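Endonuclease 8-like L720 (Acanthamoeba polyphaga mimivirus, PDB 4MB7) is an endonuclease VIII-like protein of the Fpg/Nei family, with a beta-rich N-terminal domain, a helix-two-turn-helix domain and a zinc site of three cysteines and a histidine. Local coordinates at residues 14-19 with 95-100; 67-70 with 74-77; 175-180 with 210-215; 216-221 with 236-241. All coordinates share one frame; numbering follows the deposited sequence. Where two conformers were deposited one is given.

Contact 1 of 4, residues 14-19 with 95-100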
loop_
_atom_site.group_PDB
_atom_site.type_symbol
_atom_site.label_atom_id
_atom_site.label_comp_id
_atom_site.label_asym_id
_atom_site.label_seq_id
_atom_site.Cartn_x
_atom_site.Cartn_y
_atom_site.Cartn_z
ATOM N N ARG A 14 -4.353 -15.038 -0.178
ATOM C CA ARG A 14 -4.085 -15.504 -1.539
ATOM C C ARG A 14 -4.412 -16.982 -1.772
ATOM O O ARG A 14 -4.551 -17.419 -2.913
ATOM C CB ARG A 14 -2.640 -15.209 -1.952
ATOM C CG ARG A 14 -1.581 -15.938 -1.144
ATOM C CD ARG A 14 -0.202 -15.698 -1.739
ATOM N NE ARG A 14 0.870 -16.158 -0.863
ATOM C CZ ARG A 14 2.165 -16.056 -1.151
ATOM N NH1 ARG A 14 2.552 -15.514 -2.298
ATOM N NH2 ARG A 14 3.073 -16.497 -0.291
ATOM N N HIS A 15 -4.529 -17.751 -0.695
ATOM C CA HIS A 15 -4.836 -19.171 -0.830
ATOM C C HIS A 15 -6.337 -19.423 -0.968
ATOM O O HIS A 15 -6.809 -20.548 -0.806
ATOM C CB HIS A 15 -4.232 -19.974 0.324
ATOM C CG HIS A 15 -2.738 -20.047 0.282
ATOM N ND1 HIS A 15 -1.929 -19.233 1.046
ATOM C CD2 HIS A 15 -1.904 -20.826 -0.449
ATOM C CE1 HIS A 15 -0.662 -19.515 0.796
ATOM N NE2 HIS A 15 -0.620 -20.477 -0.108
ATOM N N THR A 16 -7.079 -18.362 -1.271
ATOM C CA THR A 16 -8.476 -18.487 -1.672
ATOM C C THR A 16 -8.570 -18.642 -3.188
ATOM O O THR A 16 -9.652 -18.834 -3.740
ATOM C CB THR A 16 -9.312 -17.273 -1.224
ATOM O OG1 THR A 16 -8.683 -16.063 -1.666
ATOM C CG2 THR A 16 -9.449 -17.247 0.292
ATOM N N LYS A 17 -7.418 -18.550 -3.847
ATOM C CA LYS A 17 -7.299 -18.762 -5.284
ATOM C C LYS A 17 -7.928 -20.091 -5.711
ATOM O O LYS A 17 -7.840 -21.082 -4.988
ATOM C CB LYS A 17 -5.822 -18.720 -5.682
ATOM C CG LYS A 17 -5.532 -19.086 -7.127
ATOM C CD LYS A 17 -4.035 -19.195 -7.368
ATOM C CE LYS A 17 -3.744 -19.697 -8.773
ATOM N NZ LYS A 17 -2.282 -19.800 -9.033
ATOM N N ASN A 18 -8.576 -20.079 -6.877
ATOM C CA ASN A 18 -9.221 -21.251 -7.482
ATOM C C ASN A 18 -10.540 -21.685 -6.838
ATOM O O ASN A 18 -11.110 -22.709 -7.215
ATOM C CB ASN A 18 -8.257 -22.439 -7.596
ATOM C CG ASN A 18 -7.059 -22.132 -8.468
ATOM O OD1 ASN A 18 -7.172 -21.424 -9.469
ATOM N ND2 ASN A 18 -5.900 -22.658 -8.090
ATOM N N HIS A 19 -11.030 -20.906 -5.880
ATOM C CA HIS A 19 -12.308 -21.219 -5.244
ATOM C C HIS A 19 -13.459 -20.393 -5.814
ATOM O O HIS A 19 -13.260 -19.282 -6.305
ATOM C CB HIS A 19 -12.216 -21.061 -3.723
ATOM C CG HIS A 19 -11.392 -22.121 -3.062
ATOM N ND1 HIS A 19 -11.885 -23.378 -2.782
ATOM C CD2 HIS A 19 -10.106 -22.118 -2.639
ATOM C CE1 HIS A 19 -10.939 -24.100 -2.209
ATOM N NE2 HIS A 19 -9.851 -23.359 -2.110
ATOM N N ASN A 95 -15.577 -23.393 -0.049
ATOM C CA ASN A 95 -14.993 -24.138 1.063
ATOM C C ASN A 95 -15.330 -23.536 2.426
ATOM O O ASN A 95 -14.591 -23.727 3.394
ATOM C CB ASN A 95 -13.475 -24.265 0.899
ATOM C CG ASN A 95 -12.774 -22.920 0.866
ATOM O OD1 ASN A 95 -13.413 -21.870 0.918
ATOM N ND2 ASN A 95 -11.449 -22.947 0.786
ATOM N N ASP A 96 -16.440 -22.802 2.481
ATOM C CA ASP A 96 -16.937 -22.173 3.712
ATOM C C ASP A 96 -16.069 -21.036 4.261
ATOM O O ASP A 96 -16.361 -20.489 5.326
ATOM C CB ASP A 96 -17.216 -23.215 4.805
ATOM C CG ASP A 96 -18.653 -23.697 4.801
ATOM O OD1 ASP A 96 -19.322 -23.582 3.751
ATOM O OD2 ASP A 96 -19.117 -24.189 5.850
ATOM N N ILE A 97 -15.012 -20.680 3.541
ATOM C CA ILE A 97 -14.207 -19.520 3.906
ATOM C C ILE A 97 -14.979 -18.245 3.582
ATOM O O ILE A 97 -15.609 -18.147 2.531
ATOM C CB ILE A 97 -12.852 -19.518 3.168
ATOM C CG1 ILE A 97 -11.938 -20.603 3.739
ATOM C CG2 ILE A 97 -12.176 -18.154 3.263
ATOM C CD1 ILE A 97 -10.553 -20.606 3.140
ATOM N N VAL A 98 -14.950 -17.279 4.495
ATOM C CA VAL A 98 -15.613 -15.999 4.264
ATOM C C VAL A 98 -14.623 -14.838 4.337
ATOM O O VAL A 98 -13.934 -14.660 5.340
ATOM C CB VAL A 98 -16.758 -15.758 5.267
ATOM C CG1 VAL A 98 -17.410 -14.405 5.017
ATOM C CG2 VAL A 98 -17.792 -16.872 5.174
ATOM N N LEU A 99 -14.554 -14.057 3.264
ATOM C CA LEU A 99 -13.700 -12.878 3.225
ATOM C C LEU A 99 -14.510 -11.625 3.542
ATOM O O LEU A 99 -15.583 -11.411 2.977
ATOM C CB LEU A 99 -13.038 -12.741 1.852
ATOM C CG LEU A 99 -12.089 -13.865 1.436
ATOM C CD1 LEU A 99 -11.681 -13.713 -0.021
ATOM C CD2 LEU A 99 -10.866 -13.896 2.335
ATOM N N ARG A 100 -13.993 -10.797 4.445
ATOM C CA ARG A 100 -14.703 -9.588 4.856
ATOM C C ARG A 100 -13.850 -8.330 4.706
ATOM O O ARG A 100 -12.734 -8.260 5.221
ATOM C CB ARG A 100 -15.206 -9.724 6.297
ATOM C CG ARG A 100 -16.212 -10.851 6.492
ATOM C CD ARG A 100 -16.811 -10.836 7.890
ATOM N NE ARG A 100 -17.973 -11.717 7.998
ATOM C CZ ARG A 100 -17.903 -13.028 8.207
ATOM N NH1 ARG A 100 -16.722 -13.621 8.324
ATOM N NH2 ARG A 100 -19.014 -13.749 8.292
HETATM O O HOH W 1 -8.836 -21.413 0.513
#

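Contact 2 of 4, residues 67-70 with 74-77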
loop_
_atom_site.group_PDB
_atom_site.type_symbol
_atom_site.label_atom_id
_atom_site.label_comp_id
_atom_site.label_asym_id
_atom_site.label_seq_id
_atom_site.Cartn_x
_atom_site.Cartn_y
_atom_site.Cartn_z
ATOM N N THR A 67 -8.822 -3.158 -4.300
ATOM C CA THR A 67 -9.052 -2.720 -2.933
ATOM C C THR A 67 -7.954 -1.769 -2.474
ATOM O O THR A 67 -6.764 -2.067 -2.595
ATOM C CB THR A 67 -9.111 -3.916 -1.964
ATOM O OG1 THR A 67 -10.157 -4.809 -2.367
ATOM C CG2 THR A 67 -9.377 -3.439 -0.544
ATOM N N HIS A 68 -8.365 -0.617 -1.961
ATOM C CA HIS A 68 -7.447 0.298 -1.304
ATOM C C HIS A 68 -7.843 0.403 0.164
ATOM O O HIS A 68 -8.864 1.004 0.500
ATOM C CB HIS A 68 -7.493 1.678 -1.961
ATOM C CG HIS A 68 -6.625 2.693 -1.284
ATOM N ND1 HIS A 68 -6.944 4.033 -1.236
ATOM C CD2 HIS A 68 -5.448 2.564 -0.626
ATOM C CE1 HIS A 68 -6.003 4.685 -0.579
ATOM N NE2 HIS A 68 -5.083 3.816 -0.197
ATOM N N MET A 69 -7.042 -0.200 1.035
ATOM C CA MET A 69 -7.337 -0.199 2.460
ATOM C C MET A 69 -7.054 1.170 3.074
ATOM O O MET A 69 -5.943 1.688 2.980
ATOM C CB MET A 69 -6.539 -1.293 3.176
ATOM C CG MET A 69 -6.962 -2.705 2.793
ATOM S SD MET A 69 -6.057 -3.999 3.667
ATOM C CE MET A 69 -4.422 -3.832 2.951
ATOM N N MET A 70 -8.073 1.758 3.687
ATOM C CA MET A 70 -7.918 3.063 4.313
ATOM C C MET A 70 -7.464 2.895 5.756
ATOM O O MET A 70 -7.024 1.814 6.149
ATOM C CB MET A 70 -9.223 3.860 4.236
ATOM C CG MET A 70 -9.700 4.108 2.811
ATOM S SD MET A 70 -11.206 5.096 2.716
ATOM C CE MET A 70 -10.631 6.657 3.377
ATOM N N ARG A 74 -9.004 -3.335 6.535
ATOM C CA ARG A 74 -8.534 -4.718 6.543
ATOM C C ARG A 74 -9.367 -5.597 5.617
ATOM O O ARG A 74 -10.543 -5.326 5.377
ATOM C CB ARG A 74 -8.604 -5.327 7.954
ATOM C CG ARG A 74 -7.736 -4.672 9.016
ATOM C CD ARG A 74 -8.575 -3.784 9.917
ATOM N NE ARG A 74 -9.612 -4.546 10.607
ATOM C CZ ARG A 74 -10.734 -4.020 11.086
ATOM N NH1 ARG A 74 -11.622 -4.790 11.700
ATOM N NH2 ARG A 74 -10.973 -2.722 10.945
ATOM N N ILE A 75 -8.744 -6.653 5.108
ATOM C CA ILE A 75 -9.477 -7.764 4.516
ATOM C C ILE A 75 -9.261 -8.971 5.422
ATOM O O ILE A 75 -8.133 -9.434 5.584
ATOM C CB ILE A 75 -8.976 -8.099 3.103
ATOM C CG1 ILE A 75 -8.989 -6.854 2.214
ATOM C CG2 ILE A 75 -9.829 -9.208 2.492
ATOM C CD1 ILE A 75 -8.445 -7.093 0.818
ATOM N N LEU A 76 -10.335 -9.473 6.022
ATOM C CA LEU A 76 -10.210 -10.533 7.021
ATOM C C LEU A 76 -10.764 -11.878 6.557
ATOM O O LEU A 76 -11.808 -11.945 5.908
ATOM C CB LEU A 76 -10.882 -10.122 8.335
ATOM C CG LEU A 76 -10.327 -8.875 9.029
ATOM C CD1 LEU A 76 -11.075 -8.606 10.326
ATOM C CD2 LEU A 76 -8.835 -9.012 9.286
ATOM N N VAL A 77 -10.051 -12.945 6.904
ATOM C CA VAL A 77 -10.497 -14.302 6.616
ATOM C C VAL A 77 -11.223 -14.881 7.825
ATOM O O VAL A 77 -10.673 -14.917 8.925
ATOM C CB VAL A 77 -9.312 -15.219 6.269
ATOM C CG1 VAL A 77 -9.802 -16.627 5.970
ATOM C CG2 VAL A 77 -8.533 -14.657 5.091
#

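Contact 3 of 4, residues 175-180 with 210-215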
loop_
_atom_site.group_PDB
_atom_site.type_symbol
_atom_site.label_atom_id
_atom_site.label_comp_id
_atom_site.label_asym_id
_atom_site.label_seq_id
_atom_site.Cartn_x
_atom_site.Cartn_y
_atom_site.Cartn_z
ATOM N N GLU A 175 3.685 6.809 -7.547
ATOM C CA GLU A 175 4.239 6.377 -8.820
ATOM C C GLU A 175 5.680 5.910 -8.629
ATOM O O GLU A 175 6.136 4.982 -9.296
ATOM C CB GLU A 175 4.179 7.507 -9.848
ATOM C CG GLU A 175 4.800 7.153 -11.189
ATOM C CD GLU A 175 4.608 8.237 -12.228
ATOM O OE1 GLU A 175 3.850 9.193 -11.959
ATOM O OE2 GLU A 175 5.214 8.134 -13.316
ATOM N N TYR A 176 6.383 6.546 -7.697
ATOM C CA TYR A 176 7.805 6.275 -7.491
ATOM C C TYR A 176 8.102 5.482 -6.219
ATOM O O TYR A 176 9.073 4.728 -6.164
ATOM C CB TYR A 176 8.601 7.581 -7.521
ATOM C CG TYR A 176 8.540 8.260 -8.868
ATOM C CD1 TYR A 176 9.354 7.840 -9.911
ATOM C CD2 TYR A 176 7.655 9.304 -9.106
ATOM C CE1 TYR A 176 9.295 8.442 -11.149
ATOM C CE2 TYR A 176 7.592 9.916 -10.343
ATOM C CZ TYR A 176 8.414 9.481 -11.361
ATOM O OH TYR A 176 8.359 10.084 -12.595
ATOM N N PHE A 177 7.264 5.652 -5.202
ATOM C CA PHE A 177 7.389 4.877 -3.972
ATOM C C PHE A 177 6.070 4.200 -3.604
ATOM O O PHE A 177 5.511 4.472 -2.539
ATOM C CB PHE A 177 7.850 5.770 -2.817
ATOM C CG PHE A 177 9.220 6.356 -3.010
ATOM C CD1 PHE A 177 9.384 7.582 -3.633
ATOM C CD2 PHE A 177 10.345 5.681 -2.562
ATOM C CE1 PHE A 177 10.644 8.124 -3.810
ATOM C CE2 PHE A 177 11.610 6.219 -2.734
ATOM C CZ PHE A 177 11.757 7.442 -3.359
ATOM N N PRO A 178 5.568 3.308 -4.477
ATOM C CA PRO A 178 4.282 2.667 -4.187
ATOM C C PRO A 178 4.352 1.815 -2.921
ATOM O O PRO A 178 5.189 0.921 -2.826
ATOM C CB PRO A 178 4.044 1.786 -5.418
ATOM C CG PRO A 178 5.404 1.517 -5.961
ATOM C CD PRO A 178 6.200 2.758 -5.691
ATOM N N GLY A 179 3.485 2.107 -1.958
ATOM C CA GLY A 179 3.456 1.365 -0.711
ATOM C C GLY A 179 3.934 2.188 0.468
ATOM O O GLY A 179 3.588 1.909 1.616
ATOM N N VAL A 180 4.738 3.205 0.185
ATOM C CA VAL A 180 5.262 4.073 1.235
ATOM C C VAL A 180 4.180 5.017 1.746
ATOM O O VAL A 180 3.517 5.698 0.964
ATOM C CB VAL A 180 6.475 4.886 0.738
ATOM C CG1 VAL A 180 6.927 5.884 1.803
ATOM C CG2 VAL A 180 7.612 3.951 0.358
ATOM N N CYS A 210 20.758 6.614 0.501
ATOM C CA CYS A 210 20.586 6.434 1.935
ATOM C C CYS A 210 19.109 6.296 2.307
ATOM O O CYS A 210 18.742 5.440 3.113
ATOM C CB CYS A 210 21.213 7.607 2.687
ATOM S SG CYS A 210 21.424 7.335 4.455
ATOM N N LEU A 211 18.269 7.141 1.714
ATOM C CA LEU A 211 16.828 7.107 1.963
ATOM C C LEU A 211 16.190 5.791 1.531
ATOM O O LEU A 211 15.352 5.234 2.242
ATOM C CB LEU A 211 16.129 8.270 1.254
ATOM C CG LEU A 211 15.994 9.576 2.038
ATOM C CD1 LEU A 211 15.304 10.637 1.193
ATOM C CD2 LEU A 211 15.230 9.337 3.330
ATOM N N CYS A 212 16.585 5.302 0.360
ATOM C CA CYS A 212 16.039 4.055 -0.165
ATOM C C CYS A 212 16.431 2.864 0.699
ATOM O O CYS A 212 15.618 1.974 0.944
ATOM C CB CYS A 212 16.488 3.835 -1.610
ATOM S SG CYS A 212 15.858 5.073 -2.761
ATOM N N ASN A 213 17.677 2.847 1.161
ATOM C CA ASN A 213 18.137 1.787 2.049
ATOM C C ASN A 213 17.397 1.823 3.381
ATOM O O ASN A 213 17.039 0.782 3.932
ATOM C CB ASN A 213 19.646 1.883 2.280
ATOM C CG ASN A 213 20.452 1.514 1.044
ATOM O OD1 ASN A 213 21.212 2.323 0.519
ATOM N ND2 ASN A 213 20.290 0.283 0.581
ATOM N N SER A 214 17.165 3.030 3.884
ATOM C CA SER A 214 16.449 3.218 5.139
ATOM C C SER A 214 15.005 2.749 5.025
ATOM O O SER A 214 14.500 2.056 5.907
ATOM C CB SER A 214 16.486 4.689 5.560
ATOM O OG SER A 214 15.737 4.896 6.745
ATOM N N LEU A 215 14.347 3.132 3.934
ATOM C CA LEU A 215 12.964 2.730 3.690
ATOM C C LEU A 215 12.824 1.213 3.676
ATOM O O LEU A 215 11.955 0.655 4.346
ATOM C CB LEU A 215 12.457 3.320 2.371
ATOM C CG LEU A 215 12.083 4.802 2.377
ATOM C CD1 LEU A 215 11.873 5.303 0.958
ATOM C CD2 LEU A 215 10.832 5.030 3.215
#

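Contact 4 of 4, residues 216-221 with 236-241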
loop_
_atom_site.group_PDB
_atom_site.type_symbol
_atom_site.label_atom_id
_atom_site.label_comp_id
_atom_site.label_asym_id
_atom_site.label_seq_id
_atom_site.Cartn_x
_atom_site.Cartn_y
_atom_site.Cartn_z
ATOM N N LYS A 216 13.696 0.547 2.927
ATOM C CA LYS A 216 13.623 -0.906 2.824
ATOM C C LYS A 216 13.961 -1.584 4.149
ATOM O O LYS A 216 13.387 -2.625 4.478
ATOM C CB LYS A 216 14.519 -1.430 1.699
ATOM C CG LYS A 216 14.229 -2.875 1.322
ATOM C CD LYS A 216 14.880 -3.259 0.005
ATOM C CE LYS A 216 14.437 -4.648 -0.436
ATOM N NZ LYS A 216 15.098 -5.072 -1.702
ATOM N N LYS A 217 14.871 -0.988 4.914
ATOM C CA LYS A 217 15.260 -1.536 6.211
ATOM C C LYS A 217 14.093 -1.525 7.196
ATOM O O LYS A 217 13.834 -2.520 7.873
ATOM C CB LYS A 217 16.442 -0.756 6.788
ATOM C CG LYS A 217 17.007 -1.339 8.073
ATOM C CD LYS A 217 16.662 -0.479 9.277
ATOM C CE LYS A 217 17.190 0.934 9.110
ATOM N NZ LYS A 217 16.923 1.769 10.313
ATOM N N ILE A 218 13.396 -0.395 7.266
ATOM C CA ILE A 218 12.248 -0.241 8.151
ATOM C C ILE A 218 11.099 -1.165 7.740
ATOM O O ILE A 218 10.418 -1.740 8.592
ATOM C CB ILE A 218 11.774 1.227 8.190
ATOM C CG1 ILE A 218 12.913 2.130 8.668
ATOM C CG2 ILE A 218 10.562 1.382 9.093
ATOM C CD1 ILE A 218 12.623 3.608 8.546
ATOM N N ILE A 219 10.893 -1.311 6.433
ATOM C CA ILE A 219 9.895 -2.244 5.921
ATOM C C ILE A 219 10.245 -3.675 6.327
ATOM O O ILE A 219 9.372 -4.449 6.727
ATOM C CB ILE A 219 9.755 -2.141 4.389
ATOM C CG1 ILE A 219 9.111 -0.807 4.009
ATOM C CG2 ILE A 219 8.926 -3.299 3.840
ATOM C CD1 ILE A 219 9.118 -0.527 2.520
ATOM N N ASP A 220 11.529 -4.014 6.237
ATOM C CA ASP A 220 12.015 -5.323 6.668
ATOM C C ASP A 220 11.755 -5.549 8.155
ATOM O O ASP A 220 11.348 -6.637 8.564
ATOM C CB ASP A 220 13.514 -5.465 6.392
ATOM C CG ASP A 220 13.831 -5.596 4.916
ATOM O OD1 ASP A 220 12.928 -5.962 4.132
ATOM O OD2 ASP A 220 14.995 -5.340 4.545
ATOM N N LEU A 221 12.007 -4.518 8.957
ATOM C CA LEU A 221 11.795 -4.591 10.398
ATOM C C LEU A 221 10.319 -4.779 10.733
ATOM O O LEU A 221 9.970 -5.579 11.596
ATOM C CB LEU A 221 12.330 -3.335 11.090
ATOM C CG LEU A 221 13.850 -3.172 11.158
ATOM C CD1 LEU A 221 14.217 -1.821 11.758
ATOM C CD2 LEU A 221 14.471 -4.300 11.963
ATOM N N GLY A 236 9.637 -6.250 19.619
ATOM C CA GLY A 236 10.069 -5.047 20.308
ATOM C C GLY A 236 9.814 -3.801 19.482
ATOM O O GLY A 236 9.546 -3.895 18.285
ATOM N N PRO A 237 9.900 -2.623 20.115
ATOM C CA PRO A 237 9.629 -1.353 19.430
ATOM C C PRO A 237 10.655 -1.060 18.340
ATOM O O PRO A 237 11.820 -1.437 18.477
ATOM C CB PRO A 237 9.732 -0.319 20.556
ATOM C CG PRO A 237 10.609 -0.956 21.575
ATOM C CD PRO A 237 10.296 -2.420 21.519
ATOM N N ILE A 238 10.221 -0.407 17.266
ATOM C CA ILE A 238 11.116 -0.063 16.162
ATOM C C ILE A 238 10.943 1.384 15.708
ATOM O O ILE A 238 11.791 1.919 14.995
ATOM C CB ILE A 238 10.907 -0.979 14.940
ATOM C CG1 ILE A 238 9.518 -0.761 14.341
ATOM C CG2 ILE A 238 11.123 -2.441 15.309
ATOM C CD1 ILE A 238 9.517 -0.736 12.835
ATOM N N LEU A 239 9.843 2.011 16.113
ATOM C CA LEU A 239 9.580 3.402 15.746
ATOM C C LEU A 239 10.436 4.351 16.580
ATOM O O LEU A 239 10.560 4.182 17.791
ATOM C CB LEU A 239 8.098 3.736 15.919
ATOM C CG LEU A 239 7.117 2.896 15.097
ATOM C CD1 LEU A 239 5.686 3.354 15.336
ATOM C CD2 LEU A 239 7.463 2.957 13.615
ATOM N N ARG A 240 11.021 5.352 15.927
ATOM C CA ARG A 240 11.968 6.241 16.592
ATOM C C ARG A 240 11.527 7.704 16.613
ATOM O O ARG A 240 11.975 8.474 17.463
ATOM C CB ARG A 240 13.356 6.120 15.949
ATOM C CG ARG A 240 14.019 4.764 16.153
ATOM C CD ARG A 240 15.120 4.521 15.130
ATOM N NE ARG A 240 16.225 5.466 15.259
ATOM C CZ ARG A 240 17.167 5.641 14.337
ATOM N NH1 ARG A 240 17.133 4.941 13.211
ATOM N NH2 ARG A 240 18.139 6.522 14.536
ATOM N N ILE A 241 10.660 8.091 15.683
ATOM C CA ILE A 241 10.262 9.494 15.582
ATOM C C ILE A 241 8.750 9.683 15.432
ATOM O O ILE A 241 8.233 10.779 15.647
ATOM C CB ILE A 241 10.994 10.209 14.421
ATOM C CG1 ILE A 241 11.051 11.722 14.663
ATOM C CG2 ILE A 241 10.341 9.886 13.084
ATOM C CD1 ILE A 241 11.833 12.113 15.900
HETATM O O HOH W 2 15.053 2.951 12.094
#

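Contact 1 of 4, residues 14-19 with 95-100
T16 OG1 is gripped by two polar groups, the carbonyl O of I13 and the indole NE1 of W44, and it also faces L99 CD1 at 4.1 Å, the two side chains meeting tip to tip. Its methyl branch serves the apolar side of the contact: T16 CG2 lies 4.1 Å from I97 CG2. Further along the loop the contact turns polar. The amide of N95 is stacked over one face of the H19 ring, the planes 29° apart, with N95 ND2 3.2 Å from H19 CE1, near the rim and not over the ring centre. The pair is not hydrogen-bonded; the imidazole is tied instead through ND1 to D94 OD1. A chi1 of 61°, with CG between the backbone N and the carbonyl carbon, places the N95 amide so that both its ends are used. ND2 donates to a water at 3.0 Å, and this water in turn donates to H15 O, bridging the segments. OD1 accepts from I97 N at 3.3 Å, the donor standing 49° out of the carbonyl plane. This last bond makes an Asx turn, which shapes the link between antiparallel strands 89-93 and 98-102. The contact thus fastens the loop after helix 5-13 to the end of a beta hairpin in the N-terminal beta-rich domain typical of the Fpg/Nei family.

Contact 2 of 4, residues 67-70 with 74-77
M69 reaches across to R74 and I75 with a chain that runs straight at first and bends near its end. CB points toward strand 74-77 and CG continues extended (chi2 -178°), yet neither carbon comes as close to that strand as the sulfur does. SD makes the main touch: it rests 3.9 Å from R74 CA and 4.0 Å from I75 N, against the backbone where the two residues join. The same sulfur is 4.3 Å from I75 CG1, so it lies over the root of the isoleucine as well. At SD the chain turns (chi3 -69°), so that CE swings clear of strand 74-77 and the sulfur, not the methyl, makes the touch. Around the segments, I6 and T9 of helix 5-13 and S104 also pack on this methionine.

The second touch lies farther from the connection between the strands. T67 CG2 and I75 CD1 meet tip to tip at 4.0 Å, the isoleucine chain being extended to its end. T67 thereby gives its methyl to the interface, while its OG1 is hydrogen-bonded to W101 NE1. R74 sends its CB away from the facing strand, and its NH2 is bonded to H72 O.

The segment axes stand 105° apart and 8.0 Å from each other at closest approach. Strand 63-70 belongs to one antiparallel sheet and strand 73-78 to another, so a short connection carries the chain across from sheet to sheet. With a thioether resting on backbone and on a methylene, and two methyls meeting, cohesion between these segments comes from dispersion and burial of apolar surface rather than from directed polar bonds.

Contact 3 of 4, residues 175-180 with 210-215
With chi1 of -64° at F177 and -77° at L215, each side chain sets its CG beside its own backbone N, and from there the two project at each other and cross at about a right angle. They join, inside the helix-two-turn-helix domain, the loop between helices 167-171 and 182-191 to the long helix 205-230. L215 CD1 comes obliquely to the CD2-CE2 side of the aromatic ring, lying 3.8 Å from F177 CE2 and 3.9 Å from F177 CD2. C212, one turn earlier on the helix, brings its sulfur to the ring edge, near the ring plane, with SG 4.4 Å from F177 CE2. Beyond the segments, F170 meets the phenylalanine edge-to-face and L155 also packs on it, so the ring is held from several helices.

Within this loop, F177 to V180 form a type II beta turn, closed by the bond from V180 N to F177 O at 3.1 Å. G179 takes the positive phi (111°) usual at the third position of such a turn. Q174 braces the turn twice, accepting from G179 N through OE1 and donating to V180 O through NE2. The turn thus presents F177 and V180 to the same leucine, whose two methyls divide the work: CD1 takes the ring, while L215 CD2 sits 4.2 Å from V180 CG1.

Contact 4 of 4, residues 216-221 with 236-241
I238 faces helix 216-221 with its longer branch, whose tip meets two residues a turn apart on the helix. I238 CD1 lies 4.2 Å from L221 CB and 4.4 Å from I218 CG2, so the methyl sits against the base of the leucine and the CG2 branch of I218. A chi1 of 66° puts CG1 between the backbone N and the carbonyl carbon, and chi2, at 138°, is twisted well off full extension. Both apolar approaches are loose.

K217 and R240 form the polar half. The lysine ammonium comes to the edge of the guanidinium, near its plane, with K217 NZ 4.3 Å from R240 NH1. A water beside the pair bridges them, accepting from R240 NH1 at 3.1 Å, in the plane of the guanidinium, and from K217 NZ at 2.8 Å in a weak bond. The two cations are gathered by one carboxylate: D191 makes a salt bridge through OD1 to R240 NH1 and another through OD2 to K217 NZ. This shared anion would offset the nearness of like charges, and it probably fixes both chain ends.

The peptide of the loop is anchored as well, since E187 accepts from R240 N through OE1 and from I241 N through OE2. The side chain of R240 is about 9 Å from the zinc ion. D191 and E187 both belong to helix 182-191, which also packs on I218 through L184; the loop leading from helix 205-230 toward strand 254-258 is therefore laid back against two helices at once.

In the fold
Contacts 1 and 2 lie in the beta-rich part, with centres 14 Å apart, and contact 2 is nested within the loop closed by contact 1. They touch through neighbouring strands 98-102 and 73-78: R100 O is 2.8 Å from L76 N, a probable hydrogen bond, and L99 CD2 packs on V77 CG2 at 3.7 Å. Contacts 3 and 4 follow in series and share helix 205-230, their centres also 14 Å apart. D191 ties them, bonding S214 as well as K217 and R240. Contacts 1 and 3 lie on opposite sides of the chain's centre, 32 Å between their centres. In contact 4 the side chain of R240 approaches the zinc ion held by C247, H251, C268 and C271, without touching those residues.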